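Acid phosphatase (Bacillus anthracis, PDB 2I33) is a class C acid phosphatase of the HAD superfamily that hydrolyses phosphate monoesters, most likely with the help of a bound magnesium ion. Local coordinates at the interface of chains A and B. Numbering follows the deposited sequence. Chains: chain A/B, Acid phosphatase.

Contact 1: the interface of chains A and B. Residues chain A 222, 226, 242, 245-246; chain B 21, 25, 28-29.
B:Thr29 reaches A:Trp222 through a water: its hydroxyl OG1 lies 2.8 Å from water 1, which in turn lies 2.8 Å from the carbonyl O of A:Trp222. The same hydroxyl donates back to its own helix, OG1 of B:Thr29 standing 2.7 Å from the carbonyl O of B:Leu25 and rising above the plane of that carbonyl. A first torsion of 74° sets OG1 between the backbone N and carbonyl carbon of B:Thr29, within range of both partners, and leaves the methyl CG2 to rest on the carbonyl O of A:Asn245.

Most of the rest is apolar, with B:Leu25 as its wedge. This leucine holds CG anti to its backbone N (chi1 -170°) and splits its two methyls among chain A groups. CD2 meets CD1 of A:Leu226 tip to tip at 3.4 Å, a tight fit, while CD1 turns to the carbonyl O of A:Arg242 and lies 3.8 Å from CB of A:Asn245. CG of B:Leu25 lies at the rim of the A:Trp222 indole, in the ring plane, 4.0 Å from CZ3. One turn earlier, CD2 of B:Leu21 crosses the extended A:Arg242 chain at about a right angle, 3.6 Å from CB. The B:Gln28 side chain crosses A:Leu246 likewise, its carboxamide OE1 3.4 Å from CA.

Helix 21-29 of chain B thus lies against helices 221-226 and 235-244 of chain A and the segment just after the latter.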
ATOM      1  N   TRP A 222     -10.524  -4.023   7.157  1.00 26.82           N
ATOM      2  CA  TRP A 222      -9.639  -3.655   8.249  1.00 25.97           C
ATOM      3  C   TRP A 222     -10.389  -2.753   9.234  1.00 26.02           C
ATOM      4  O   TRP A 222     -10.195  -2.849  10.438  1.00 26.61           O
ATOM      5  CB  TRP A 222      -8.386  -2.961   7.720  1.00 26.98           C
ATOM      6  CG  TRP A 222      -8.632  -1.665   7.093  1.00 25.91           C
ATOM      7  CD1 TRP A 222      -8.857  -1.415   5.772  1.00 27.98           C
ATOM      8  CD2 TRP A 222      -8.623  -0.400   7.741  1.00 27.36           C
ATOM      9  NE1 TRP A 222      -9.002  -0.066   5.564  1.00 28.19           N
ATOM     10  CE2 TRP A 222      -8.861   0.581   6.764  1.00 27.78           C
ATOM     11  CE3 TRP A 222      -8.426  -0.003   9.061  1.00 25.82           C
ATOM     12  CZ2 TRP A 222      -8.895   1.936   7.074  1.00 27.31           C
ATOM     13  CZ3 TRP A 222      -8.474   1.347   9.364  1.00 27.41           C
ATOM     14  CH2 TRP A 222      -8.728   2.287   8.386  1.00 27.18           C
ATOM     15  N   LEU A 226     -12.641  -3.742  13.166  1.00 28.18           N
ATOM     16  CA  LEU A 226     -12.610  -2.984  14.417  1.00 28.45           C
ATOM     17  C   LEU A 226     -13.990  -2.822  15.047  1.00 27.73           C
ATOM     18  O   LEU A 226     -14.102  -2.675  16.254  1.00 27.71           O
ATOM     19  CB  LEU A 226     -11.998  -1.603  14.192  1.00 29.07           C
ATOM     20  CG  LEU A 226     -10.532  -1.648  13.767  1.00 30.80           C
ATOM     21  CD1 LEU A 226     -10.188  -0.306  13.222  1.00 33.78           C
ATOM     22  CD2 LEU A 226      -9.621  -2.012  14.913  1.00 31.08           C
ATOM     23  N   ARG A 242     -11.951   3.683  17.101  1.00 26.03           N
ATOM     24  CA  ARG A 242     -10.821   4.080  16.269  1.00 26.41           C
ATOM     25  C   ARG A 242      -9.680   4.538  17.167  1.00 27.24           C
ATOM     26  O   ARG A 242      -8.563   4.090  17.016  1.00 27.79           O
ATOM     27  CB  ARG A 242     -11.227   5.190  15.310  1.00 26.95           C
ATOM     28  CG  ARG A 242     -12.171   4.740  14.231  1.00 26.37           C
ATOM     29  CD  ARG A 242     -12.648   5.937  13.424  1.00 27.62           C
ATOM     30  NE  ARG A 242     -13.392   5.529  12.237  1.00 26.43           N
ATOM     31  CZ  ARG A 242     -13.680   6.347  11.224  1.00 28.90           C
ATOM     32  NH1 ARG A 242     -13.299   7.620  11.244  1.00 29.28           N
ATOM     33  NH2 ARG A 242     -14.365   5.890  10.187  1.00 29.83           N
ATOM     34  N   ASN A 245      -7.945   1.723  19.305  1.00 27.41           N
ATOM     35  CA  ASN A 245      -7.150   0.743  18.580  1.00 27.81           C
ATOM     36  C   ASN A 245      -5.856   1.288  18.021  1.00 28.00           C
ATOM     37  O   ASN A 245      -5.082   0.550  17.408  1.00 27.85           O
ATOM     38  CB  ASN A 245      -7.987   0.055  17.503  1.00 27.53           C
ATOM     39  CG  ASN A 245      -8.834  -1.048  18.089  1.00 29.93           C
ATOM     40  OD1 ASN A 245      -8.399  -2.206  18.165  1.00 33.67           O
ATOM     41  ND2 ASN A 245     -10.020  -0.689  18.576  1.00 29.14           N
ATOM     42  N   LEU A 246      -5.600   2.570  18.229  1.00 27.82           N
ATOM     43  CA  LEU A 246      -4.261   3.085  17.961  1.00 28.91           C
ATOM     44  C   LEU A 246      -3.326   2.557  19.056  1.00 28.86           C
ATOM     45  O   LEU A 246      -3.725   2.422  20.207  1.00 30.44           O
ATOM     46  CB  LEU A 246      -4.253   4.604  17.984  1.00 28.48           C
ATOM     47  CG  LEU A 246      -5.055   5.309  16.894  1.00 30.63           C
ATOM     48  CD1 LEU A 246      -5.240   6.761  17.286  1.00 30.72           C
ATOM     49  CD2 LEU A 246      -4.359   5.196  15.582  1.00 32.58           C
TER
ATOM     50  N   LEU B  21      -6.007  10.049  11.377  1.00 25.95           N
ATOM     51  CA  LEU B  21      -6.377   8.930  12.232  1.00 26.96           C
ATOM     52  C   LEU B  21      -6.549   7.644  11.437  1.00 26.76           C
ATOM     53  O   LEU B  21      -5.938   6.616  11.755  1.00 28.41           O
ATOM     54  CB  LEU B  21      -7.614   9.254  13.032  1.00 27.22           C
ATOM     55  CG  LEU B  21      -7.973   8.255  14.111  1.00 29.95           C
ATOM     56  CD1 LEU B  21      -8.724   8.997  15.194  1.00 31.22           C
ATOM     57  CD2 LEU B  21      -8.791   7.124  13.557  1.00 31.76           C
ATOM     58  N   LEU B  25      -4.451   4.227  11.655  1.00 27.37           N
ATOM     59  CA  LEU B  25      -5.142   3.051  12.135  1.00 27.27           C
ATOM     60  C   LEU B  25      -4.956   1.921  11.136  1.00 27.09           C
ATOM     61  O   LEU B  25      -4.700   0.776  11.498  1.00 27.24           O
ATOM     62  CB  LEU B  25      -6.615   3.392  12.371  1.00 28.39           C
ATOM     63  CG  LEU B  25      -7.459   2.358  13.082  1.00 29.79           C
ATOM     64  CD1 LEU B  25      -6.988   2.137  14.524  1.00 31.96           C
ATOM     65  CD2 LEU B  25      -8.905   2.840  13.064  1.00 30.12           C
ATOM     66  N   GLN B  28      -1.319   0.674  11.422  1.00 27.90           N
ATOM     67  CA  GLN B  28      -1.026  -0.046  12.668  1.00 28.52           C
ATOM     68  C   GLN B  28      -1.801  -1.336  12.848  1.00 29.20           C
ATOM     69  O   GLN B  28      -1.350  -2.237  13.586  1.00 31.59           O
ATOM     70  CB  GLN B  28      -1.327   0.818  13.882  1.00 28.44           C
ATOM     71  CG  GLN B  28      -0.434   1.990  14.022  1.00 29.02           C
ATOM     72  CD  GLN B  28      -0.381   2.451  15.457  1.00 31.47           C
ATOM     73  OE1 GLN B  28      -1.422   2.824  16.037  1.00 32.32           O
ATOM     74  NE2 GLN B  28       0.819   2.417  16.057  1.00 31.70           N
ATOM     75  N   THR B  29      -2.981  -1.429  12.246  1.00 28.72           N
ATOM     76  CA  THR B  29      -3.850  -2.554  12.518  1.00 28.67           C
ATOM     77  C   THR B  29      -4.216  -3.393  11.314  1.00 28.62           C
ATOM     78  O   THR B  29      -4.620  -4.525  11.491  1.00 28.22           O
ATOM     79  CB  THR B  29      -5.150  -2.132  13.215  1.00 29.45           C
ATOM     80  OG1 THR B  29      -6.034  -1.487  12.290  1.00 28.79           O
ATOM     81  CG2 THR B  29      -4.843  -1.219  14.414  1.00 29.56           C
TER
HETATM   82  O   HOH W   1      -7.591  -3.538  11.072  1.00 20.59           O

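Contact 2: the interface of chains A and B. Residues chain A 211-215; chain B 32, 35-36, 39, 215.
B:Gln39 meets A:Ile213, on strand 211-213 of this HAD-family phosphatase, by laying its carboxamide against both polar groups of the residue's backbone. The amide N of A:Ile213 donates to OE1 of B:Gln39 at 3.0 Å, nearly straight at 168°, while NE2 of B:Gln39 gives a 2.9 Å bond, more bent at 149°, to the carbonyl O of A:Ile213. That second bond lands in the carbonyl plane, on a lone pair, but the carboxamide itself is turned slightly out of line with both partners. Two opposed bonds to one residue fix its flip. They use main-chain atoms and so do not themselves depend on the side chain, although the packing does. CG of B:Gln39 is anti to its backbone N (chi1 180°), which sends the extended chain out from helix 31-54 to the strand.

Beside this pair the packing is close. A:Ile213 also swings CG1 anti to its N, so that CD1 drops onto the helix, 3.7 Å from CB of B:Ala35 and against CB and CG of B:Glu32. Its CG2 packs against one face of the carboxamide, 3.6 Å from CD of B:Gln39, and 3.7 Å from CD2 of B:Leu36, whose side chain crosses the isoleucine at about a right angle.

The contact thins toward A:Pro215. There CD1 of B:Leu36 reaches CA of A:Pro215 at 3.7 Å, and beyond it the two prolines merely brush, CB of A:Pro215 to CB of B:Pro215 at 4.2 Å.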
ATOM      1  N   PHE A 211      -1.681 -14.161  -4.225  1.00 26.80           N
ATOM      2  CA  PHE A 211      -2.526 -13.084  -3.779  1.00 26.66           C
ATOM      3  C   PHE A 211      -1.773 -11.815  -4.043  1.00 27.25           C
ATOM      4  O   PHE A 211      -0.730 -11.618  -3.446  1.00 28.44           O
ATOM      5  CB  PHE A 211      -2.767 -13.151  -2.275  1.00 26.80           C
ATOM      6  CG  PHE A 211      -3.459 -14.385  -1.815  1.00 27.14           C
ATOM      7  CD1 PHE A 211      -4.208 -15.169  -2.674  1.00 27.27           C
ATOM      8  CD2 PHE A 211      -3.341 -14.789  -0.494  1.00 27.41           C
ATOM      9  CE1 PHE A 211      -4.835 -16.314  -2.206  1.00 27.78           C
ATOM     10  CE2 PHE A 211      -3.971 -15.885  -0.039  1.00 27.33           C
ATOM     11  CZ  PHE A 211      -4.703 -16.666  -0.888  1.00 26.58           C
ATOM     12  N   ILE A 212      -2.310 -10.989  -4.925  1.00 27.02           N
ATOM     13  CA  ILE A 212      -1.708  -9.734  -5.273  1.00 27.85           C
ATOM     14  C   ILE A 212      -2.541  -8.671  -4.596  1.00 27.38           C
ATOM     15  O   ILE A 212      -3.723  -8.485  -4.901  1.00 27.42           O
ATOM     16  CB  ILE A 212      -1.656  -9.512  -6.786  1.00 28.58           C
ATOM     17  CG1 ILE A 212      -1.052 -10.747  -7.466  1.00 30.48           C
ATOM     18  CG2 ILE A 212      -0.895  -8.218  -7.075  1.00 29.93           C
ATOM     19  CD1 ILE A 212       0.371 -11.064  -7.065  1.00 31.03           C
ATOM     20  N   ILE A 213      -1.916  -7.988  -3.656  1.00 28.28           N
ATOM     21  CA  ILE A 213      -2.622  -7.016  -2.821  1.00 27.82           C
ATOM     22  C   ILE A 213      -2.289  -5.594  -3.209  1.00 28.03           C
ATOM     23  O   ILE A 213      -1.161  -5.315  -3.614  1.00 27.42           O
ATOM     24  CB  ILE A 213      -2.351  -7.275  -1.321  1.00 28.54           C
ATOM     25  CG1 ILE A 213      -3.200  -6.342  -0.446  1.00 30.54           C
ATOM     26  CG2 ILE A 213      -0.866  -7.258  -1.013  1.00 29.00           C
ATOM     27  CD1 ILE A 213      -3.534  -6.903   0.839  1.00 34.38           C
ATOM     28  N   PHE A 214      -3.313  -4.732  -3.102  1.00 27.22           N
ATOM     29  CA  PHE A 214      -3.252  -3.306  -3.373  1.00 27.03           C
ATOM     30  C   PHE A 214      -3.610  -2.501  -2.124  1.00 27.44           C
ATOM     31  O   PHE A 214      -4.378  -2.935  -1.281  1.00 26.68           O
ATOM     32  CB  PHE A 214      -4.177  -2.956  -4.514  1.00 27.88           C
ATOM     33  CG  PHE A 214      -3.772  -3.625  -5.790  1.00 26.66           C
ATOM     34  CD1 PHE A 214      -2.736  -3.125  -6.523  1.00 26.88           C
ATOM     35  CD2 PHE A 214      -4.391  -4.760  -6.230  1.00 30.76           C
ATOM     36  CE1 PHE A 214      -2.288  -3.742  -7.687  1.00 27.17           C
ATOM     37  CE2 PHE A 214      -3.974  -5.372  -7.399  1.00 29.92           C
ATOM     38  CZ  PHE A 214      -2.909  -4.860  -8.116  1.00 28.26           C
ATOM     39  N   PRO A 215      -3.041  -1.299  -2.027  1.00 26.72           N
ATOM     40  CA  PRO A 215      -3.259  -0.500  -0.798  1.00 26.87           C
ATOM     41  C   PRO A 215      -4.531   0.314  -0.777  1.00 27.90           C
ATOM     42  O   PRO A 215      -4.753   1.168  -1.629  1.00 29.72           O
ATOM     43  CB  PRO A 215      -2.050   0.436  -0.813  1.00 27.51           C
ATOM     44  CG  PRO A 215      -1.854   0.687  -2.310  1.00 27.11           C
ATOM     45  CD  PRO A 215      -2.044  -0.679  -2.922  1.00 27.11           C
TER
ATOM     46  N   GLU B  32      -4.017  -5.933   5.753  1.00 26.12           N
ATOM     47  CA  GLU B  32      -3.682  -5.592   4.369  1.00 26.90           C
ATOM     48  C   GLU B  32      -2.345  -4.896   4.342  1.00 25.82           C
ATOM     49  O   GLU B  32      -1.539  -5.123   3.452  1.00 27.19           O
ATOM     50  CB  GLU B  32      -4.743  -4.687   3.756  1.00 27.66           C
ATOM     51  CG  GLU B  32      -6.051  -5.392   3.454  1.00 27.21           C
ATOM     52  CD  GLU B  32      -7.018  -5.619   4.641  1.00 26.19           C
ATOM     53  OE1 GLU B  32      -6.694  -5.330   5.819  1.00 26.24           O
ATOM     54  OE2 GLU B  32      -8.128  -6.126   4.344  1.00 26.70           O
ATOM     55  N   ALA B  35       0.248  -7.490   4.720  1.00 26.81           N
ATOM     56  CA  ALA B  35       0.330  -8.314   3.487  1.00 27.01           C
ATOM     57  C   ALA B  35       1.131  -7.569   2.418  1.00 26.39           C
ATOM     58  O   ALA B  35       1.824  -8.158   1.570  1.00 26.36           O
ATOM     59  CB  ALA B  35      -1.037  -8.639   2.969  1.00 27.47           C
ATOM     60  N   LEU B  36       0.925  -6.255   2.355  1.00 26.02           N
ATOM     61  CA  LEU B  36       1.693  -5.429   1.414  1.00 26.47           C
ATOM     62  C   LEU B  36       3.175  -5.418   1.729  1.00 26.79           C
ATOM     63  O   LEU B  36       4.001  -5.428   0.823  1.00 27.68           O
ATOM     64  CB  LEU B  36       1.135  -4.010   1.414  1.00 26.60           C
ATOM     65  CG  LEU B  36      -0.160  -3.915   0.623  1.00 27.01           C
ATOM     66  CD1 LEU B  36      -1.087  -2.800   1.155  1.00 27.77           C
ATOM     67  CD2 LEU B  36       0.091  -3.697  -0.822  1.00 27.17           C
ATOM     68  N   GLN B  39       4.324  -8.796   0.637  1.00 27.07           N
ATOM     69  CA  GLN B  39       4.351  -8.820  -0.808  1.00 26.19           C
ATOM     70  C   GLN B  39       5.638  -8.167  -1.303  1.00 26.34           C
ATOM     71  O   GLN B  39       6.332  -8.674  -2.192  1.00 26.46           O
ATOM     72  CB  GLN B  39       3.162  -8.065  -1.388  1.00 26.64           C
ATOM     73  CG  GLN B  39       3.150  -8.055  -2.890  1.00 27.24           C
ATOM     74  CD  GLN B  39       1.762  -7.756  -3.411  1.00 29.26           C
ATOM     75  OE1 GLN B  39       0.976  -8.650  -3.559  1.00 28.01           O
ATOM     76  NE2 GLN B  39       1.452  -6.493  -3.634  1.00 28.24           N
ATOM     77  N   PRO B 215       3.569   0.750   1.407  1.00 27.38           N
ATOM     78  CA  PRO B 215       2.525   1.756   1.616  1.00 27.85           C
ATOM     79  C   PRO B 215       2.656   2.565   2.888  1.00 27.87           C
ATOM     80  O   PRO B 215       2.686   2.007   3.957  1.00 28.97           O
ATOM     81  CB  PRO B 215       1.256   0.923   1.719  1.00 27.67           C
ATOM     82  CG  PRO B 215       1.741  -0.354   2.362  1.00 28.25           C
ATOM     83  CD  PRO B 215       3.100  -0.609   1.762  1.00 28.21           C
TER

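Contact 3: the interface of chains A and B. Residues chain A 29-31, 34; chain B 193, 196-197, 200.
Helix 193-202 of chain B lies across the junction where helix 21-29 of chain A ends at A:Thr29 and helix 31-54 begins at A:Gly31. B:Asn197 points into that break. Its ND2 donates to the carbonyl O of A:Thr29 at 2.9 Å and 154°; the acceptor lies close to the carboxamide plane, though the donor is tilted from the plane of the carbonyl. With CG beside the backbone N (chi1 -67°), the carboxamide stands off the helix and also turns OD1 toward A:Gly31. OD1 comes near the N of A:Gly31, but that N-H is aimed elsewhere and forms no bond with it.

Its partner is instead water 2, 3.0 Å from the N of A:Gly31. Groups from both chains grip this water: it also lies 2.9 Å from the carbonyl O of A:Thr29, 2.8 Å from OD1 of B:Asn197 and 2.9 Å from NH1 of B:Arg196. The last approach is in the guanidinium plane and fairly straight, 164°; the arginine chain bends at chi3 on its way there. Through this water the main-chain groups of the chain A break are tied to B:Asn197 and B:Arg196.

Around this core, A:Lys34 crosses B:Asn197 at about a right angle, CE 3.9 Å from ND2. CG2 of B:Val200 rests 3.5 Å from the carbonyl O of A:Gly31, and B:Val193 flanks A:Thr29. The site probably helps hold two phosphatase subunits together, while satisfying main-chain groups at the helix break.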
ATOM      1  N   THR A  29      -3.859  11.254  -4.579  1.00 28.41           N
ATOM      2  CA  THR A  29      -2.808  12.108  -5.101  1.00 28.89           C
ATOM      3  C   THR A  29      -1.431  11.485  -5.073  1.00 27.88           C
ATOM      4  O   THR A  29      -0.565  11.947  -5.812  1.00 28.26           O
ATOM      5  CB  THR A  29      -2.734  13.486  -4.400  1.00 28.99           C
ATOM      6  OG1 THR A  29      -2.216  13.319  -3.086  1.00 27.93           O
ATOM      7  CG2 THR A  29      -4.097  14.164  -4.323  1.00 28.81           C
ATOM      8  N   ALA A  30      -1.178  10.521  -4.177  1.00 26.91           N
ATOM      9  CA  ALA A  30       0.194  10.079  -3.971  1.00 27.02           C
ATOM     10  C   ALA A  30       0.728   9.265  -5.124  1.00 26.86           C
ATOM     11  O   ALA A  30       0.166   8.233  -5.480  1.00 26.92           O
ATOM     12  CB  ALA A  30       0.354   9.297  -2.695  1.00 26.00           C
ATOM     13  N   GLY A  31       1.869   9.673  -5.653  1.00 27.13           N
ATOM     14  CA  GLY A  31       2.530   8.828  -6.650  1.00 26.00           C
ATOM     15  C   GLY A  31       2.847   7.446  -6.093  1.00 25.80           C
ATOM     16  O   GLY A  31       2.888   6.465  -6.816  1.00 26.98           O
ATOM     17  N   LYS A  34       0.173   5.130  -6.759  1.00 26.88           N
ATOM     18  CA  LYS A  34       0.215   4.662  -8.158  1.00 27.43           C
ATOM     19  C   LYS A  34       1.295   3.609  -8.339  1.00 27.16           C
ATOM     20  O   LYS A  34       1.070   2.603  -9.003  1.00 27.35           O
ATOM     21  CB  LYS A  34       0.404   5.818  -9.115  1.00 28.15           C
ATOM     22  CG  LYS A  34      -0.706   6.856  -9.004  1.00 30.82           C
ATOM     23  CD  LYS A  34      -0.415   8.045  -9.890  1.00 35.54           C
ATOM     24  CE  LYS A  34      -1.586   9.027 -10.034  1.00 38.83           C
ATOM     25  NZ  LYS A  34      -2.453   9.206  -8.856  1.00 41.47           N
TER
ATOM     26  N   VAL B 193       3.307  17.331  -7.437  1.00 29.01           N
ATOM     27  CA  VAL B 193       2.423  16.181  -7.422  1.00 28.82           C
ATOM     28  C   VAL B 193       2.269  15.696  -8.868  1.00 28.26           C
ATOM     29  O   VAL B 193       2.471  14.525  -9.164  1.00 27.43           O
ATOM     30  CB  VAL B 193       1.058  16.524  -6.796  1.00 29.30           C
ATOM     31  CG1 VAL B 193       0.049  15.407  -7.062  1.00 29.40           C
ATOM     32  CG2 VAL B 193       1.210  16.758  -5.308  1.00 30.50           C
ATOM     33  N   ARG B 196       5.755  14.159 -10.144  1.00 25.75           N
ATOM     34  CA  ARG B 196       6.192  12.922  -9.512  1.00 25.38           C
ATOM     35  C   ARG B 196       5.237  11.832  -9.920  1.00 25.72           C
ATOM     36  O   ARG B 196       5.647  10.694 -10.148  1.00 26.00           O
ATOM     37  CB  ARG B 196       6.333  13.059  -7.998  1.00 25.59           C
ATOM     38  CG  ARG B 196       5.042  13.232  -7.214  1.00 25.56           C
ATOM     39  CD  ARG B 196       5.324  13.846  -5.834  1.00 26.12           C
ATOM     40  NE  ARG B 196       6.227  13.056  -5.004  1.00 26.12           N
ATOM     41  CZ  ARG B 196       5.880  11.998  -4.270  1.00 26.56           C
ATOM     42  NH1 ARG B 196       4.618  11.596  -4.193  1.00 25.74           N
ATOM     43  NH2 ARG B 196       6.784  11.370  -3.554  1.00 27.88           N
ATOM     44  N   ASN B 197       3.956  12.161 -10.056  1.00 25.55           N
ATOM     45  CA  ASN B 197       3.009  11.136 -10.496  1.00 25.39           C
ATOM     46  C   ASN B 197       3.273  10.716 -11.939  1.00 25.26           C
ATOM     47  O   ASN B 197       3.246   9.544 -12.235  1.00 26.53           O
ATOM     48  CB  ASN B 197       1.568  11.622 -10.321  1.00 26.39           C
ATOM     49  CG  ASN B 197       1.191  11.794  -8.859  1.00 27.15           C
ATOM     50  OD1 ASN B 197       1.980  11.492  -7.951  1.00 27.78           O
ATOM     51  ND2 ASN B 197      -0.009  12.305  -8.625  1.00 33.18           N
ATOM     52  N   VAL B 200       6.198   8.357 -11.978  1.00 24.73           N
ATOM     53  CA  VAL B 200       5.807   7.009 -11.629  1.00 25.17           C
ATOM     54  C   VAL B 200       5.320   6.300 -12.876  1.00 25.40           C
ATOM     55  O   VAL B 200       5.779   5.209 -13.198  1.00 25.71           O
ATOM     56  CB  VAL B 200       4.729   6.994 -10.558  1.00 25.61           C
ATOM     57  CG1 VAL B 200       4.196   5.577 -10.379  1.00 26.14           C
ATOM     58  CG2 VAL B 200       5.282   7.491  -9.205  1.00 26.65           C
TER
HETATM   59  O   HOH W   2       2.245  12.620  -5.447  1.00 18.65           O

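Contact 1 and contact 2 have centres about 17 Å apart, contacts 2 and 3 about 18 Å, and contacts 1 and 3 about 25 Å. They share elements: helix 21-29 and Thr29 serve both contact 1 and contact 3, while helix 31-54 serves contacts 2 and 3. By the two-fold symmetry, each chain's Thr29 plays both parts, side chain in one and backbone carbonyl in the other. Contact 2 approaches the axis where the two Pro215 copies meet. The magnesium-binding aspartates belong to none of these patches. A two-fold repeated arrangement that shares these helices is consistent with a dimer, though the structure alone does not prove it.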